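Local coordinates for protein dihydroorotase (Saccharomyces cerevisiae S288C, PDB 6L0A) that catalyses the reversible interconversion of N-carbamoyl-L-aspartate and dihydroorotate, the third step of de novo pyrimidine biosynthesis, as a zinc-dependent amidohydrolase of the class II dihydroorotase type, at residues Gln3-Gly8 with Asn295-Leu300; Thr49-Val54 with Ile85-Gln90; Ile55-Thr60 with Phe70-Tyr75; Gln289-Gln294 with Lys301-Asp306. All blocks are in the same frame, centred on the assembly; numbering follows the deposited sequence.

Contact 1 of 4, residues Gln3-Gly8 with Asn295-Leu300; sequences QEIDLG and NALENL
I5 and L7 on the strand meet L297 and L300 across two small apolar patches, and no hydrogen bond crosses between the two segments. The tighter patch is deeper in the protein: both methyls of L7 close on a single methyl of L300, with CD2 of L7 3.8 Å from CD2 of L300 and CD1 of L7 3.9 Å from the same atom. L300 can offer that methyl because its CG stands opposite the backbone N (chi1 -179°), which sends the branch out toward the strand. Two residues earlier on the strand, I5 comes in at about a right angle to L297, and its far methyl CD1 lies 4.1 Å from L297 CB. Q3 adds a looser touch near the surface, its NE2 4.4 Å from CD1 of L297.

Behind the two leucines, the backbone turns in a short 3-10 segment. N299 N bonds back to A296 O at 2.8 Å and L300 N to L297 O at 3.1 Å, so L297 and L300 both face the strand while E298 points off it. Before this turn, N295 has positive phi and ends the preceding helix in a Schellman motif. On the strand side, L7 and G8 both face A325 in a classic beta bulge.

W357 of strand 354-362 touches Q3 and L297, while I284, I287 and F291 of helix 283-293 pack against the leucines. The connection between helices 283-293 and 300-312 thus lies against strand 4-8, at the edge of the antiparallel sheet that continues through strand 324-328.

Contact 2 of 4, residues Thr49-Val54 with Ile85-Gln90; sequences TTLDRV and IHEAAQ
Helices 51-64 and 82-90, two helices on the outside of the amidohydrolase barrel, meet here through the first turn of one and the last turns of the other. L51 carries the contact, and its CA lies 6.1 Å from that of A88, a close approach that the small alanine permits. The leucine spreads its two methyls over neighbouring residues of the facing helix. CD1 settles against the alanine, 3.7 Å from A88 CA and 3.8 Å from A88 CB, so it rests on the backbone as much as on the methyl. CD2 turns to E87 and lies 3.5 Å from OE1 of that glutamate, with CG and CD of E87 equally near. This second touch is plain packing: a methyl crosses obliquely over the stem and the start of the carboxylate, and no hydrogen bond joins the segments.

The fold explains the meeting: strand 69-71 runs between these helices in the chain, so they belong to successive beta-alpha steps of a TIM-barrel-like architecture and pack side by side around it. T50 occupies the N-cap position of the first helix, and its carbonyl O accepts from V54 N at 3.2 Å, which places L51 in the opening turn.

E87 reaches L51 because its CG lies anti to the backbone N (chi1 180°) and the chain stays extended to CD, carrying the carboxylate toward L51 on the solvent side. Deeper in, A88 also touches F74. On another side of helix 82-90, H86 ND1 and Q90 NE2 both hydrogen-bond to OE2 of E130, fastening it to helix 121-130.

Contact 3 of 4, residues Ile55-Thr60 with Phe70-Tyr75; sequences IEYKKT and FLMSFY
Y57 is the first of residues 55-60 to touch 70-75. Its ring carbon CD2 lies 3.5 Å from the terminal methyl CE of M72, which comes up obliquely to the ring. The ring's polar end points elsewhere: OH bonds to the backbone O of R18, and the side chains of Y57 and H16, a zinc ligand, are about 7 Å apart.

K58 follows, fully extended from CB to NZ, and crosses the methionine obliquely. Its CD sits 3.8 Å from M72 CG, and its CB 3.9 Å from M72 SD. Farther out, CE passes 3.4 Å from F70 O, while the ammonium is linked to that carbonyl by water 1, which accepts from K58 NZ at 2.8 Å and donates to F70 O at 3.0 Å. M72 fits beneath this chain because it folds at chi2 (-61°) and chi3 (-65°), which swings CE back toward the helix. Cut back to an alanine here, the methionine side chain would lack CG, SD and CE, and the ring of Y57 and much of the K58 stem would probably lose their packing.

The segments belong to a beta-alpha-beta unit of strand 37-40, helix 51-64 and strand 69-71. Its helix-strand interface combines apolar burial through methionine with a lysine whose hydrocarbon stem is packed against the methionine while its charge reaches a water bound to the strand backbone.

Contact 4 of 4, residues Gln289-Gln294 with Lys301-Asp306; sequences QVFEEQ and KGFVSD
F291 and F303 meet between two successive helices, their rings oblique with planes at 37° and centroids 5.5 Å apart. F291 pushes the far end of its ring in: CZ lies 3.5 Å from F303 CB and 3.6 Å from F303 CG, while CE1 comes within 3.7 Å of F303 CD2. The far end of one ring is therefore lodged against the root of the other. With CG anti to the backbone N (chi1 178°), the F303 ring is turned so that CG and CD2 also lie by CZ and CE1 of F291. With a leucine in place of F291, the CZ end of the ring would be gone, and the base of F303 would probably lose its closest cover from this helix.

Each helix also carries a polar pair of its own: Q289 NE2 donates to E293 OE2 at 3.2 Å, from above the carboxylate plane, and K301 NZ forms a salt bridge with D306 OD1 at 2.8 Å, on its syn side. Around the phenylalanines, I287, L297, A246 and V247 complete an apolar core. This is a pair of successive helices, 283-293 and 300-312, joined by a short connection and packed together through a buried aromatic pair.

In the fold
From the N terminus, strand 4-8 opens contact 1, which closes only at 295-300 and so embraces most of the chain. Within that span, helix 51-64 serves two contacts: its start opens contact 2, closed at 85-90, and its next turns open contact 3, closed at 70-75 and nested within contact 2. The two touch through F74, which packs on A88, and V54, which packs on M72. Contact 4 opens late, at 289-294, and crosses contact 1; A296 N and F291 O probably hydrogen-bond between them. Contacts 2 and 3 knit the early barrel units. Contact 4 pairs helices 283-293 and 300-312, and contact 1 lays the loop between them on strand 4-8; both lie across the chain's centre from contact 2.

Contact 1 of 4, residues Gln3-Gly8 with Asn295-Leu300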
loop_
_atom_site.group_PDB
_atom_site.type_symbol
_atom_site.label_atom_id
_atom_site.label_comp_id
_atom_site.label_asym_id
_atom_site.label_seq_id
_atom_site.Cartn_x
_atom_site.Cartn_y
_atom_site.Cartn_z
ATOM N N GLN C 3 18.658 31.482 -13.782
ATOM C CA GLN C 3 18.506 31.681 -12.349
ATOM C C GLN C 3 19.342 30.657 -11.594
ATOM O O GLN C 3 19.318 29.464 -11.911
ATOM C CB GLN C 3 17.043 31.573 -11.924
ATOM C CG GLN C 3 16.849 31.906 -10.449
ATOM C CD GLN C 3 15.404 31.854 -9.996
ATOM O OE1 GLN C 3 14.489 31.718 -10.812
ATOM N NE2 GLN C 3 15.190 31.969 -8.688
ATOM N N GLU C 4 20.092 31.125 -10.593
ATOM C CA GLU C 4 20.994 30.277 -9.829
ATOM C C GLU C 4 20.820 30.532 -8.342
ATOM O O GLU C 4 20.464 31.638 -7.921
ATOM C CB GLU C 4 22.455 30.515 -10.208
ATOM C CG GLU C 4 22.817 30.083 -11.608
ATOM C CD GLU C 4 24.311 30.119 -11.845
ATOM O OE1 GLU C 4 25.007 30.863 -11.121
ATOM O OE2 GLU C 4 24.790 29.405 -12.750
ATOM N N ILE C 5 21.070 29.489 -7.546
ATOM C CA ILE C 5 21.072 29.582 -6.091
ATOM C C ILE C 5 22.323 28.888 -5.574
ATOM O O ILE C 5 22.603 27.741 -5.942
ATOM C CB ILE C 5 19.810 28.961 -5.458
ATOM C CG1 ILE C 5 18.540 29.584 -6.050
ATOM C CG2 ILE C 5 19.846 29.127 -3.949
ATOM C CD1 ILE C 5 17.266 29.157 -5.343
ATOM N N ASP C 6 23.087 29.593 -4.750
ATOM C CA ASP C 6 24.323 29.077 -4.181
ATOM C C ASP C 6 23.949 28.377 -2.885
ATOM O O ASP C 6 23.659 29.027 -1.875
ATOM C CB ASP C 6 25.324 30.209 -3.948
ATOM C CG ASP C 6 26.705 29.710 -3.554
ATOM O OD1 ASP C 6 26.815 28.626 -2.933
ATOM O OD2 ASP C 6 27.689 30.418 -3.861
ATOM N N LEU C 7 23.937 27.050 -2.918
ATOM C CA LEU C 7 23.553 26.271 -1.749
ATOM C C LEU C 7 24.741 25.908 -0.866
ATOM O O LEU C 7 24.543 25.358 0.226
ATOM C CB LEU C 7 22.813 25.004 -2.189
ATOM C CG LEU C 7 21.461 25.271 -2.865
ATOM C CD1 LEU C 7 20.843 23.986 -3.403
ATOM C CD2 LEU C 7 20.501 25.965 -1.913
ATOM N N GLY C 8 25.963 26.194 -1.309
ATOM C CA GLY C 8 27.119 25.971 -0.455
ATOM C C GLY C 8 27.397 24.498 -0.225
ATOM O O GLY C 8 27.367 23.670 -1.149
ATOM N N ASN C 295 6.901 28.343 -3.262
ATOM C CA ASN C 295 7.312 29.745 -3.218
ATOM C C ASN C 295 8.137 30.026 -1.973
ATOM O O ASN C 295 7.938 31.014 -1.265
ATOM C CB ASN C 295 6.104 30.669 -3.307
ATOM C CG ASN C 295 5.363 30.469 -4.569
ATOM O OD1 ASN C 295 4.131 30.467 -4.602
ATOM N ND2 ASN C 295 6.104 30.256 -5.649
ATOM N N ALA C 296 9.085 29.133 -1.715
ATOM C CA ALA C 296 9.900 29.245 -0.517
ATOM C C ALA C 296 11.369 28.959 -0.810
ATOM O O ALA C 296 12.093 28.475 0.066
ATOM C CB ALA C 296 9.382 28.307 0.574
ATOM N N LEU C 297 11.831 29.268 -2.022
ATOM C CA LEU C 297 13.213 28.969 -2.383
ATOM C C LEU C 297 14.220 29.668 -1.474
ATOM O O LEU C 297 15.345 29.180 -1.322
ATOM C CB LEU C 297 13.470 29.348 -3.841
ATOM C CG LEU C 297 12.897 28.394 -4.889
ATOM C CD1 LEU C 297 12.939 29.032 -6.276
ATOM C CD2 LEU C 297 13.652 27.069 -4.884
ATOM N N GLU C 298 13.837 30.781 -0.845
ATOM C CA GLU C 298 14.732 31.438 0.100
ATOM C C GLU C 298 15.029 30.567 1.316
ATOM O O GLU C 298 16.022 30.811 2.006
ATOM C CB GLU C 298 14.143 32.780 0.547
ATOM C CG GLU C 298 13.129 32.689 1.686
ATOM C CD GLU C 298 11.692 32.592 1.190
ATOM O OE1 GLU C 298 11.484 32.193 0.018
ATOM O OE2 GLU C 298 10.768 32.913 1.971
ATOM N N ASN C 299 14.193 29.565 1.599
ATOM C CA ASN C 299 14.413 28.681 2.739
ATOM C C ASN C 299 15.142 27.398 2.359
ATOM O O ASN C 299 15.385 26.557 3.234
ATOM C CB ASN C 299 13.076 28.350 3.422
ATOM C CG ASN C 299 12.610 29.462 4.354
ATOM O OD1 ASN C 299 13.337 30.431 4.582
ATOM N ND2 ASN C 299 11.393 29.331 4.892
ATOM N N LEU C 300 15.525 27.247 1.089
ATOM C CA LEU C 300 16.122 26.000 0.633
ATOM C C LEU C 300 17.486 25.776 1.262
ATOM O O LEU C 300 17.787 24.667 1.720
ATOM C CB LEU C 300 16.236 25.990 -0.888
ATOM C CG LEU C 300 16.827 24.714 -1.479
ATOM C CD1 LEU C 300 15.904 23.526 -1.175
ATOM C CD2 LEU C 300 17.070 24.833 -2.978
#

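Contact 2 of 4, residues Thr49-Val54 with Ile85-Gln90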
loop_
_atom_site.group_PDB
_atom_site.type_symbol
_atom_site.label_atom_id
_atom_site.label_comp_id
_atom_site.label_asym_id
_atom_site.label_seq_id
_atom_site.Cartn_x
_atom_site.Cartn_y
_atom_site.Cartn_z
ATOM N N THR C 49 28.869 -2.853 13.369
ATOM C CA THR C 49 28.884 -2.793 14.823
ATOM C C THR C 49 30.294 -2.876 15.392
ATOM O O THR C 49 30.444 -3.073 16.603
ATOM C CB THR C 49 28.037 -3.921 15.422
ATOM O OG1 THR C 49 28.648 -5.186 15.113
ATOM C CG2 THR C 49 26.616 -3.898 14.854
ATOM N N THR C 50 31.329 -2.767 14.558
ATOM C CA THR C 50 32.698 -2.863 15.039
ATOM C C THR C 50 33.537 -1.725 14.474
ATOM O O THR C 50 33.265 -1.188 13.393
ATOM C CB THR C 50 33.333 -4.214 14.685
ATOM O OG1 THR C 50 33.402 -4.363 13.263
ATOM C CG2 THR C 50 32.529 -5.368 15.298
ATOM N N LEU C 51 34.564 -1.366 15.239
ATOM C CA LEU C 51 35.427 -0.250 14.880
ATOM C C LEU C 51 36.109 -0.477 13.538
ATOM O O LEU C 51 36.134 0.413 12.682
ATOM C CB LEU C 51 36.465 -0.050 15.981
ATOM C CG LEU C 51 37.209 1.281 16.005
ATOM C CD1 LEU C 51 36.240 2.428 15.874
ATOM C CD2 LEU C 51 38.000 1.394 17.290
ATOM N N ASP C 52 36.708 -1.654 13.346
ATOM C CA ASP C 52 37.471 -1.875 12.122
ATOM C C ASP C 52 36.569 -1.847 10.892
ATOM O O ASP C 52 36.967 -1.335 9.839
ATOM C CB ASP C 52 38.240 -3.193 12.214
ATOM C CG ASP C 52 39.381 -3.128 13.224
ATOM O OD1 ASP C 52 39.863 -2.010 13.512
ATOM O OD2 ASP C 52 39.795 -4.193 13.736
ATOM N N ARG C 53 35.339 -2.362 11.017
ATOM C CA ARG C 53 34.408 -2.379 9.890
ATOM C C ARG C 53 34.019 -0.964 9.461
ATOM O O ARG C 53 33.978 -0.665 8.263
ATOM C CB ARG C 53 33.169 -3.187 10.270
ATOM C CG ARG C 53 32.177 -3.464 9.153
ATOM C CD ARG C 53 31.512 -4.827 9.398
ATOM N NE ARG C 53 30.262 -5.031 8.658
ATOM C CZ ARG C 53 30.213 -5.143 7.337
ATOM N NH1 ARG C 53 31.334 -5.063 6.627
ATOM N NH2 ARG C 53 29.058 -5.329 6.723
ATOM N N VAL C 54 33.730 -0.080 10.420
ATOM C CA VAL C 54 33.305 1.266 10.052
ATOM C C VAL C 54 34.470 2.070 9.496
ATOM O O VAL C 54 34.274 2.927 8.625
ATOM C CB VAL C 54 32.641 1.978 11.246
ATOM C CG1 VAL C 54 33.675 2.464 12.254
ATOM C CG2 VAL C 54 31.768 3.150 10.751
ATOM N N ILE C 85 31.465 2.385 22.186
ATOM C CA ILE C 85 30.981 3.729 21.878
ATOM C C ILE C 85 32.052 4.769 22.201
ATOM O O ILE C 85 32.363 5.647 21.385
ATOM C CB ILE C 85 29.676 4.012 22.646
ATOM C CG1 ILE C 85 28.572 3.041 22.216
ATOM C CG2 ILE C 85 29.261 5.476 22.487
ATOM C CD1 ILE C 85 28.090 3.240 20.771
ATOM N N HIS C 86 32.621 4.693 23.408
ATOM C CA HIS C 86 33.685 5.617 23.792
ATOM C C HIS C 86 34.885 5.494 22.856
ATOM O O HIS C 86 35.445 6.501 22.410
ATOM C CB HIS C 86 34.105 5.352 25.243
ATOM C CG HIS C 86 33.092 5.792 26.257
ATOM N ND1 HIS C 86 32.793 7.116 26.487
ATOM C CD2 HIS C 86 32.312 5.078 27.105
ATOM C CE1 HIS C 86 31.871 7.201 27.430
ATOM N NE2 HIS C 86 31.559 5.977 27.818
ATOM N N GLU C 87 35.288 4.260 22.548
ATOM C CA GLU C 87 36.438 4.030 21.680
ATOM C C GLU C 87 36.212 4.618 20.289
ATOM O O GLU C 87 37.060 5.354 19.766
ATOM C CB GLU C 87 36.717 2.531 21.597
ATOM C CG GLU C 87 37.887 2.153 20.720
ATOM C CD GLU C 87 38.135 0.651 20.697
ATOM O OE1 GLU C 87 37.206 -0.102 20.327
ATOM O OE2 GLU C 87 39.258 0.221 21.044
ATOM N N ALA C 88 35.070 4.297 19.668
ATOM C CA ALA C 88 34.784 4.798 18.325
ATOM C C ALA C 88 34.664 6.313 18.312
ATOM O O ALA C 88 35.112 6.971 17.367
ATOM C CB ALA C 88 33.500 4.164 17.787
ATOM N N ALA C 89 34.057 6.884 19.354
ATOM C CA ALA C 89 33.875 8.328 19.411
ATOM C C ALA C 89 35.212 9.044 19.504
ATOM O O ALA C 89 35.462 10.024 18.790
ATOM C CB ALA C 89 32.993 8.701 20.601
ATOM N N GLN C 90 36.093 8.561 20.381
ATOM C CA GLN C 90 37.357 9.249 20.590
ATOM C C GLN C 90 38.260 9.139 19.375
ATOM O O GLN C 90 39.112 10.007 19.163
ATOM C CB GLN C 90 38.042 8.703 21.844
ATOM C CG GLN C 90 37.555 9.401 23.111
ATOM C CD GLN C 90 37.601 8.519 24.341
ATOM O OE1 GLN C 90 38.557 7.772 24.552
ATOM N NE2 GLN C 90 36.563 8.609 25.167
#

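Contact 3 of 4, residues Ile55-Thr60 with Phe70-Tyr75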
loop_
_atom_site.group_PDB
_atom_site.type_symbol
_atom_site.label_atom_id
_atom_site.label_comp_id
_atom_site.label_asym_id
_atom_site.label_seq_id
_atom_site.Cartn_x
_atom_site.Cartn_y
_atom_site.Cartn_z
ATOM N N ILE C 55 35.693 1.815 9.974
ATOM C CA ILE C 55 36.857 2.507 9.430
ATOM C C ILE C 55 37.116 2.064 7.996
ATOM O O ILE C 55 37.313 2.893 7.103
ATOM C CB ILE C 55 38.089 2.273 10.324
ATOM C CG1 ILE C 55 37.957 3.055 11.627
ATOM C CG2 ILE C 55 39.375 2.694 9.584
ATOM C CD1 ILE C 55 38.984 2.664 12.674
ATOM N N GLU C 56 37.108 0.747 7.750
ATOM C CA GLU C 56 37.363 0.263 6.397
ATOM C C GLU C 56 36.231 0.634 5.444
ATOM O O GLU C 56 36.485 0.912 4.269
ATOM C CB GLU C 56 37.597 -1.252 6.407
ATOM C CG GLU C 56 38.918 -1.662 7.063
ATOM C CD GLU C 56 40.149 -1.091 6.345
ATOM O OE1 GLU C 56 40.903 -0.309 6.973
ATOM O OE2 GLU C 56 40.363 -1.429 5.160
ATOM N N TYR C 57 34.983 0.666 5.931
ATOM C CA TYR C 57 33.874 1.121 5.091
ATOM C C TYR C 57 34.096 2.558 4.636
ATOM O O TYR C 57 33.990 2.865 3.444
ATOM C CB TYR C 57 32.548 0.998 5.851
ATOM C CG TYR C 57 31.276 1.092 5.018
ATOM C CD1 TYR C 57 31.198 0.559 3.731
ATOM C CD2 TYR C 57 30.133 1.665 5.552
ATOM C CE1 TYR C 57 30.008 0.624 2.997
ATOM C CE2 TYR C 57 28.955 1.734 4.843
ATOM C CZ TYR C 57 28.891 1.220 3.567
ATOM O OH TYR C 57 27.704 1.303 2.887
ATOM N N LYS C 58 34.421 3.457 5.575
ATOM C CA LYS C 58 34.669 4.849 5.188
ATOM C C LYS C 58 35.797 4.944 4.167
ATOM O O LYS C 58 35.718 5.733 3.214
ATOM C CB LYS C 58 34.996 5.704 6.415
ATOM C CG LYS C 58 35.066 7.212 6.107
ATOM C CD LYS C 58 35.316 8.032 7.374
ATOM C CE LYS C 58 35.405 9.523 7.061
ATOM N NZ LYS C 58 35.623 10.353 8.285
ATOM N N LYS C 59 36.854 4.150 4.345
ATOM C CA LYS C 59 37.967 4.200 3.402
ATOM C C LYS C 59 37.513 3.795 2.005
ATOM O O LYS C 59 37.916 4.407 1.011
ATOM C CB LYS C 59 39.106 3.304 3.893
ATOM C CG LYS C 59 39.870 3.888 5.083
ATOM C CD LYS C 59 41.384 3.649 4.989
ATOM C CE LYS C 59 42.117 4.877 4.429
ATOM N NZ LYS C 59 42.534 5.847 5.488
ATOM N N THR C 60 36.642 2.787 1.920
ATOM C CA THR C 60 36.106 2.366 0.632
ATOM C C THR C 60 35.323 3.489 -0.021
ATOM O O THR C 60 35.489 3.769 -1.216
ATOM C CB THR C 60 35.222 1.127 0.813
ATOM O OG1 THR C 60 36.028 0.038 1.267
ATOM C CG2 THR C 60 34.536 0.738 -0.509
ATOM N N PHE C 70 32.112 12.154 4.410
ATOM C CA PHE C 70 31.370 10.997 4.907
ATOM C C PHE C 70 31.326 11.032 6.428
ATOM O O PHE C 70 32.374 11.024 7.078
ATOM C CB PHE C 70 32.018 9.698 4.438
ATOM C CG PHE C 70 31.841 9.435 2.980
ATOM C CD1 PHE C 70 30.591 9.118 2.474
ATOM C CD2 PHE C 70 32.915 9.529 2.104
ATOM C CE1 PHE C 70 30.405 8.883 1.126
ATOM C CE2 PHE C 70 32.740 9.304 0.739
ATOM C CZ PHE C 70 31.486 8.977 0.248
ATOM N N LEU C 71 30.118 11.070 6.986
ATOM C CA LEU C 71 29.890 10.920 8.419
ATOM C C LEU C 71 29.287 9.539 8.646
ATOM O O LEU C 71 28.335 9.167 7.959
ATOM C CB LEU C 71 28.957 12.002 8.942
ATOM C CG LEU C 71 29.312 13.454 8.606
ATOM C CD1 LEU C 71 28.214 14.398 9.110
ATOM C CD2 LEU C 71 30.688 13.828 9.173
ATOM N N MET C 72 29.837 8.791 9.594
ATOM C CA MET C 72 29.582 7.360 9.701
ATOM C C MET C 72 28.767 7.046 10.951
ATOM O O MET C 72 28.696 7.851 11.884
ATOM C CB MET C 72 30.896 6.580 9.729
ATOM C CG MET C 72 31.853 6.923 8.577
ATOM S SD MET C 72 31.186 6.580 6.923
ATOM C CE MET C 72 31.017 4.794 6.961
ATOM N N SER C 73 28.166 5.854 10.971
ATOM C CA SER C 73 27.345 5.450 12.103
ATOM C C SER C 73 27.549 3.975 12.433
ATOM O O SER C 73 27.983 3.168 11.605
ATOM C CB SER C 73 25.846 5.679 11.835
ATOM O OG SER C 73 25.442 4.925 10.697
ATOM N N PHE C 74 27.221 3.646 13.679
ATOM C CA PHE C 74 27.010 2.277 14.117
ATOM C C PHE C 74 25.523 1.928 14.060
ATOM O O PHE C 74 24.648 2.789 14.179
ATOM C CB PHE C 74 27.497 2.074 15.562
ATOM C CG PHE C 74 28.984 1.838 15.699
ATOM C CD1 PHE C 74 29.729 1.293 14.660
ATOM C CD2 PHE C 74 29.618 2.123 16.897
ATOM C CE1 PHE C 74 31.099 1.055 14.812
ATOM C CE2 PHE C 74 30.977 1.904 17.062
ATOM C CZ PHE C 74 31.722 1.366 16.023
ATOM N N TYR C 75 25.256 0.638 13.914
ATOM C CA TYR C 75 23.915 0.068 14.003
ATOM C C TYR C 75 23.646 -0.323 15.452
ATOM O O TYR C 75 24.486 -0.967 16.085
ATOM C CB TYR C 75 23.888 -1.141 13.075
ATOM C CG TYR C 75 22.633 -1.947 12.874
ATOM C CD1 TYR C 75 22.181 -2.837 13.845
ATOM C CD2 TYR C 75 21.961 -1.899 11.658
ATOM C CE1 TYR C 75 21.057 -3.627 13.615
ATOM C CE2 TYR C 75 20.845 -2.683 11.419
ATOM C CZ TYR C 75 20.396 -3.537 12.399
ATOM O OH TYR C 75 19.291 -4.318 12.151
HETATM O O HOH W 1 34.474 12.928 8.010
#

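Contact 4 of 4, residues Gln289-Gln294 with Lys301-Asp306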
loop_
_atom_site.group_PDB
_atom_site.type_symbol
_atom_site.label_atom_id
_atom_site.label_comp_id
_atom_site.label_asym_id
_atom_site.label_seq_id
_atom_site.Cartn_x
_atom_site.Cartn_y
_atom_site.Cartn_z
ATOM N N GLN C 289 12.384 21.305 -6.473
ATOM C CA GLN C 289 11.049 21.275 -7.059
ATOM C C GLN C 289 9.995 21.662 -6.032
ATOM O O GLN C 289 9.094 22.464 -6.313
ATOM C CB GLN C 289 10.765 19.886 -7.633
ATOM C CG GLN C 289 9.621 19.849 -8.642
ATOM C CD GLN C 289 9.881 20.764 -9.819
ATOM O OE1 GLN C 289 10.968 20.747 -10.406
ATOM N NE2 GLN C 289 8.883 21.572 -10.175
ATOM N N VAL C 290 10.104 21.110 -4.824
ATOM C CA VAL C 290 9.120 21.371 -3.779
ATOM C C VAL C 290 9.190 22.820 -3.321
ATOM O O VAL C 290 8.162 23.493 -3.172
ATOM C CB VAL C 290 9.333 20.404 -2.604
ATOM C CG1 VAL C 290 8.356 20.719 -1.468
ATOM C CG2 VAL C 290 9.195 18.975 -3.097
ATOM N N PHE C 291 10.402 23.321 -3.075
ATOM C CA PHE C 291 10.529 24.678 -2.562
ATOM C C PHE C 291 10.097 25.710 -3.601
ATOM O O PHE C 291 9.531 26.746 -3.242
ATOM C CB PHE C 291 11.965 24.927 -2.104
ATOM C CG PHE C 291 12.268 24.375 -0.728
ATOM C CD1 PHE C 291 12.342 23.005 -0.512
ATOM C CD2 PHE C 291 12.479 25.229 0.343
ATOM C CE1 PHE C 291 12.631 22.498 0.748
ATOM C CE2 PHE C 291 12.762 24.732 1.610
ATOM C CZ PHE C 291 12.839 23.356 1.809
ATOM N N GLU C 292 10.316 25.426 -4.880
ATOM C CA GLU C 292 9.814 26.310 -5.929
ATOM C C GLU C 292 8.292 26.324 -5.945
ATOM O O GLU C 292 7.664 27.391 -5.923
ATOM C CB GLU C 292 10.357 25.872 -7.286
ATOM C CG GLU C 292 9.655 26.553 -8.452
ATOM C CD GLU C 292 10.565 26.767 -9.632
ATOM O OE1 GLU C 292 11.060 25.764 -10.187
ATOM O OE2 GLU C 292 10.788 27.941 -10.001
ATOM N N GLU C 293 7.678 25.138 -5.973
ATOM C CA GLU C 293 6.224 25.058 -5.988
ATOM C C GLU C 293 5.614 25.697 -4.744
ATOM O O GLU C 293 4.496 26.227 -4.802
ATOM C CB GLU C 293 5.792 23.594 -6.141
ATOM C CG GLU C 293 6.214 22.975 -7.487
ATOM C CD GLU C 293 5.899 21.490 -7.603
ATOM O OE1 GLU C 293 5.399 20.909 -6.618
ATOM O OE2 GLU C 293 6.171 20.898 -8.678
ATOM N N GLN C 294 6.335 25.698 -3.626
ATOM C CA GLN C 294 5.840 26.309 -2.403
ATOM C C GLN C 294 6.202 27.781 -2.279
ATOM O O GLN C 294 5.845 28.406 -1.272
ATOM C CB GLN C 294 6.366 25.563 -1.171
ATOM C CG GLN C 294 5.890 24.123 -1.081
ATOM C CD GLN C 294 4.390 24.002 -1.211
ATOM O OE1 GLN C 294 3.640 24.585 -0.425
ATOM N NE2 GLN C 294 3.940 23.242 -2.200
ATOM N N LYS C 301 18.325 26.817 1.307
ATOM C CA LYS C 301 19.679 26.638 1.822
ATOM C C LYS C 301 19.662 26.168 3.271
ATOM O O LYS C 301 20.504 25.363 3.680
ATOM C CB LYS C 301 20.476 27.937 1.687
ATOM C CG LYS C 301 21.868 27.850 2.301
ATOM C CD LYS C 301 22.870 28.718 1.558
ATOM C CE LYS C 301 24.291 28.434 2.035
ATOM N NZ LYS C 301 24.412 28.733 3.490
ATOM N N GLY C 302 18.716 26.660 4.064
ATOM C CA GLY C 302 18.618 26.190 5.433
ATOM C C GLY C 302 18.284 24.712 5.504
ATOM O O GLY C 302 18.897 23.963 6.269
ATOM N N PHE C 303 17.350 24.266 4.660
ATOM C CA PHE C 303 16.850 22.896 4.752
ATOM C C PHE C 303 17.880 21.882 4.266
ATOM O O PHE C 303 17.977 20.786 4.830
ATOM C CB PHE C 303 15.546 22.761 3.962
ATOM C CG PHE C 303 14.982 21.363 3.959
ATOM C CD1 PHE C 303 14.389 20.840 5.095
ATOM C CD2 PHE C 303 15.045 20.585 2.825
ATOM C CE1 PHE C 303 13.877 19.537 5.102
ATOM C CE2 PHE C 303 14.526 19.291 2.812
ATOM C CZ PHE C 303 13.946 18.772 3.959
ATOM N N VAL C 304 18.663 22.221 3.237
ATOM C CA VAL C 304 19.616 21.286 2.646
ATOM C C VAL C 304 21.064 21.603 2.989
ATOM O O VAL C 304 21.962 20.937 2.458
ATOM C CB VAL C 304 19.456 21.188 1.118
ATOM C CG1 VAL C 304 18.028 20.765 0.743
ATOM C CG2 VAL C 304 19.826 22.513 0.449
ATOM N N SER C 305 21.329 22.596 3.839
ATOM C CA SER C 305 22.717 22.828 4.219
ATOM C C SER C 305 22.864 23.342 5.646
ATOM O O SER C 305 23.484 22.672 6.473
ATOM C CB SER C 305 23.400 23.800 3.252
ATOM O OG SER C 305 24.771 23.952 3.597
ATOM N N ASP C 306 22.298 24.515 5.952
ATOM C CA ASP C 306 22.590 25.176 7.226
ATOM C C ASP C 306 22.237 24.295 8.423
ATOM O O ASP C 306 23.052 24.116 9.339
ATOM C CB ASP C 306 21.831 26.507 7.329
ATOM C CG ASP C 306 22.176 27.477 6.212
ATOM O OD1 ASP C 306 23.148 27.238 5.464
ATOM O OD2 ASP C 306 21.446 28.482 6.081
#